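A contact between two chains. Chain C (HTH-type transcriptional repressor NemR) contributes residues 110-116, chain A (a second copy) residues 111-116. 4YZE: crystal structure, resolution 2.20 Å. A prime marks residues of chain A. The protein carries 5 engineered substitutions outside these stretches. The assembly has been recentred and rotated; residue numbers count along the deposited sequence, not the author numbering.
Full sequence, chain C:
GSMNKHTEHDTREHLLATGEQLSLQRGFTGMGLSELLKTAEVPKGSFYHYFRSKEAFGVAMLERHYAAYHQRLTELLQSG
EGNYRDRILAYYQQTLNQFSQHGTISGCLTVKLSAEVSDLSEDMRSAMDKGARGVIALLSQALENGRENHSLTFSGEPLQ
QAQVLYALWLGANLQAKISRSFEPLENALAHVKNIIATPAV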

ATOM      1  N   THR C 110       8.922   4.025   0.067  1.00 59.08           N
ATOM      2  CA  THR C 110       8.507   2.761   0.670  1.00 66.94           C
ATOM      3  C   THR C 110       7.634   1.946  -0.286  1.00 65.92           C
ATOM      4  O   THR C 110       7.810   0.730  -0.440  1.00 57.61           O
ATOM      5  CB  THR C 110       7.763   3.022   1.963  1.00 67.00           C
ATOM      6  OG1 THR C 110       8.697   3.509   2.933  1.00 69.42           O
ATOM      7  CG2 THR C 110       7.108   1.749   2.482  1.00 71.42           C
ATOM      8  N   VAL C 111       6.721   2.644  -0.954  1.00 65.08           N
ATOM      9  CA  VAL C 111       5.810   2.023  -1.897  1.00 58.41           C
ATOM     10  C   VAL C 111       6.568   1.485  -3.095  1.00 62.65           C
ATOM     11  O   VAL C 111       6.363   0.339  -3.508  1.00 58.02           O
ATOM     12  CB  VAL C 111       4.729   3.018  -2.345  1.00 65.75           C
ATOM     13  CG1 VAL C 111       4.030   2.517  -3.602  1.00 66.14           C
ATOM     14  CG2 VAL C 111       3.718   3.286  -1.184  1.00 35.36           C
ATOM     15  N   LYS C 112       7.461   2.305  -3.645  1.00 59.76           N
ATOM     16  CA  LYS C 112       8.200   1.917  -4.832  1.00 57.67           C
ATOM     17  C   LYS C 112       9.058   0.688  -4.549  1.00 52.81           C
ATOM     18  O   LYS C 112       9.159  -0.212  -5.393  1.00 51.95           O
ATOM     19  CB  LYS C 112       9.067   3.081  -5.346  1.00 54.56           C
ATOM     20  CG  LYS C 112       9.645   2.873  -6.729  1.00 57.91           C
ATOM     21  CD  LYS C 112       8.659   3.224  -7.846  1.00 61.19           C
ATOM     22  N   LEU C 113       9.662   0.654  -3.360  1.00 46.62           N
ATOM     23  CA  LEU C 113      10.538  -0.454  -2.977  1.00 44.42           C
ATOM     24  C   LEU C 113       9.735  -1.678  -2.555  1.00 47.17           C
ATOM     25  O   LEU C 113      10.234  -2.803  -2.607  1.00 50.46           O
ATOM     26  CB  LEU C 113      11.500  -0.039  -1.858  1.00 37.96           C
ATOM     27  CG  LEU C 113      12.441   1.101  -2.258  1.00 47.51           C
ATOM     28  CD1 LEU C 113      13.546   1.329  -1.253  1.00 53.43           C
ATOM     29  CD2 LEU C 113      13.019   0.836  -3.615  1.00 45.85           C
ATOM     30  N   SER C 114       8.490  -1.468  -2.138  1.00 45.11           N
ATOM     31  CA  SER C 114       7.666  -2.597  -1.724  1.00 52.86           C
ATOM     32  C   SER C 114       7.514  -3.624  -2.860  1.00 57.70           C
ATOM     33  O   SER C 114       7.376  -4.818  -2.599  1.00 58.25           O
ATOM     34  CB  SER C 114       6.311  -2.126  -1.216  1.00 53.81           C
ATOM     35  OG  SER C 114       5.524  -1.587  -2.262  1.00 58.04           O
ATOM     36  N   ALA C 115       7.592  -3.164  -4.110  1.00 50.32           N
ATOM     37  CA  ALA C 115       7.397  -4.038  -5.266  1.00 55.61           C
ATOM     38  C   ALA C 115       8.613  -4.898  -5.588  1.00 58.37           C
ATOM     39  O   ALA C 115       8.548  -5.778  -6.453  1.00 55.22           O
ATOM     40  CB  ALA C 115       7.020  -3.223  -6.479  1.00 63.54           C
ATOM     41  N   GLU C 116       9.725  -4.638  -4.910  1.00 59.44           N
ATOM     42  CA  GLU C 116      10.947  -5.362  -5.210  1.00 60.78           C
ATOM     43  C   GLU C 116      11.578  -5.964  -3.967  1.00 54.50           C
ATOM     44  O   GLU C 116      12.729  -6.401  -4.016  1.00 55.51           O
ATOM     45  CB  GLU C 116      11.942  -4.432  -5.919  1.00 62.48           C
ATOM     46  CG  GLU C 116      12.240  -3.148  -5.151  1.00 63.23           C
ATOM     47  CD  GLU C 116      12.920  -2.074  -6.007  1.00 67.09           C
ATOM     48  OE1 GLU C 116      14.036  -2.311  -6.511  1.00 61.04           O
ATOM     49  OE2 GLU C 116      12.333  -0.985  -6.171  1.00 73.04           O
TER
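Chain A (111-116) VKLSAE

Chain A meets chain C through the same segment of the second copy, a helical stretch that gives way to a turn. Phi/psi values near -60/-45 place Val111′ and Lys112′ in the helix, as they do Thr110 to Lys112 of chain C; by Glu116 (-129/13) the chain C backbone has left it. The register runs in reverse: the CA of Lys112 lies 4.7 Å from the CA of Ala115′, and the CA of Ala115 lies 5.3 Å from the CA of Lys112′. The pairing is thus reciprocal, though the unequal distances show that it is not exact.

Along chain C, Thr110 makes no contact. Val111 is the first to touch: its carbonyl O is 3.2 Å from Ala115′ CB, and its CG1 stands 4.2 Å from that same CB and 4.3 Å from Ser114′ OG. The methyl of Ala115′ therefore packs against both backbone and side chain of Val111. Lys112 points its CA-to-CB bond away, yet its CD comes within 3.6 Å of Ala115′ O; CE and NZ are not modelled, so only the part of the chain up to CD can be judged. Leu113 also points away and stays clear.

Ser114 turns inward on its own chain, its OG donating a very short hydrogen bond of 2.4 Å to Val111 O; Ser114′ OG repeats this with Val111′ O at 2.5 Å.

Ala115 has the largest covered area of the chain C residues, 75 Å², against 81 Å² for Ala115′. Both CA-to-CB bonds point toward the partner stretch, and the two CB atoms meet at 3.4 Å, a close approach for methyl groups. Lys112′ reaches over with its NZ 2.4 Å from Ala115 O. Glu116 points away, and its backbone N donates a hydrogen bond of 3.0 Å to Leu113 O.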

ATOM      1  N   VAL A 111      -1.589  -4.813  -5.012  1.00 53.52           N
ATOM      2  CA  VAL A 111      -0.489  -4.367  -4.167  1.00 54.77           C
ATOM      3  C   VAL A 111       0.832  -4.298  -4.925  1.00 57.99           C
ATOM      4  O   VAL A 111       1.541  -3.293  -4.852  1.00 60.90           O
ATOM      5  CB  VAL A 111      -0.326  -5.256  -2.933  1.00 56.48           C
ATOM      6  CG1 VAL A 111       0.674  -4.628  -1.982  1.00 61.82           C
ATOM      7  CG2 VAL A 111      -1.659  -5.428  -2.229  1.00 67.53           C
ATOM      8  N   LYS A 112       1.159  -5.362  -5.656  1.00 55.14           N
ATOM      9  CA  LYS A 112       2.381  -5.389  -6.438  1.00 54.46           C
ATOM     10  C   LYS A 112       2.377  -4.337  -7.535  1.00 52.23           C
ATOM     11  O   LYS A 112       3.395  -3.689  -7.793  1.00 58.78           O
ATOM     12  CB  LYS A 112       2.588  -6.769  -7.057  1.00 58.82           C
ATOM     13  CG  LYS A 112       3.919  -6.928  -7.771  1.00 59.44           C
ATOM     14  CD  LYS A 112       4.815  -7.931  -7.039  1.00 60.08           C
ATOM     15  CE  LYS A 112       6.036  -8.328  -7.870  1.00 65.93           C
ATOM     16  NZ  LYS A 112       7.228  -7.523  -7.534  1.00 68.31           N
ATOM     17  N   LEU A 113       1.245  -4.183  -8.209  1.00 51.54           N
ATOM     18  CA  LEU A 113       1.204  -3.284  -9.365  1.00 57.33           C
ATOM     19  C   LEU A 113       1.026  -1.800  -8.967  1.00 51.30           C
ATOM     20  O   LEU A 113       1.285  -0.894  -9.763  1.00 54.72           O
ATOM     21  CB  LEU A 113       0.172  -3.763 -10.395  1.00 62.07           C
ATOM     22  CG  LEU A 113       0.728  -4.676 -11.505  1.00 66.85           C
ATOM     23  CD1 LEU A 113       1.610  -5.794 -10.957  1.00 60.83           C
ATOM     24  CD2 LEU A 113      -0.393  -5.273 -12.350  1.00 66.86           C
ATOM     25  N   SER A 114       0.615  -1.563  -7.725  1.00 45.89           N
ATOM     26  CA  SER A 114       0.699  -0.230  -7.122  1.00 51.90           C
ATOM     27  C   SER A 114       2.004   0.490  -7.488  1.00 69.94           C
ATOM     28  O   SER A 114       1.985   1.593  -8.036  1.00 77.94           O
ATOM     29  CB  SER A 114       0.679  -0.379  -5.622  1.00 61.07           C
ATOM     30  OG  SER A 114       1.945  -0.843  -5.178  1.00 70.15           O
ATOM     31  N   ALA A 115       3.143  -0.140  -7.209  1.00 65.78           N
ATOM     32  CA  ALA A 115       4.415   0.557  -7.357  1.00 68.60           C
ATOM     33  C   ALA A 115       4.846   0.751  -8.812  1.00 73.40           C
ATOM     34  O   ALA A 115       5.966   1.203  -9.080  1.00 83.13           O
ATOM     35  CB  ALA A 115       5.493  -0.140  -6.575  1.00 76.24           C
ATOM     36  N   GLU A 116       3.960   0.413  -9.747  1.00 67.74           N
ATOM     37  CA  GLU A 116       4.251   0.579 -11.167  1.00 71.18           C
ATOM     38  C   GLU A 116       3.303   1.557 -11.842  1.00 68.30           C
ATOM     39  O   GLU A 116       3.527   1.911 -13.005  1.00 63.15           O
ATOM     40  CB  GLU A 116       4.161  -0.759 -11.906  1.00 80.11           C
ATOM     41  CG  GLU A 116       5.313  -1.723 -11.685  1.00 85.42           C
ATOM     42  CD  GLU A 116       4.946  -3.149 -12.080  1.00 82.30           C
ATOM     43  OE1 GLU A 116       4.678  -3.384 -13.280  1.00 78.16           O
ATOM     44  OE2 GLU A 116       4.906  -4.023 -11.181  1.00 78.46           O
TER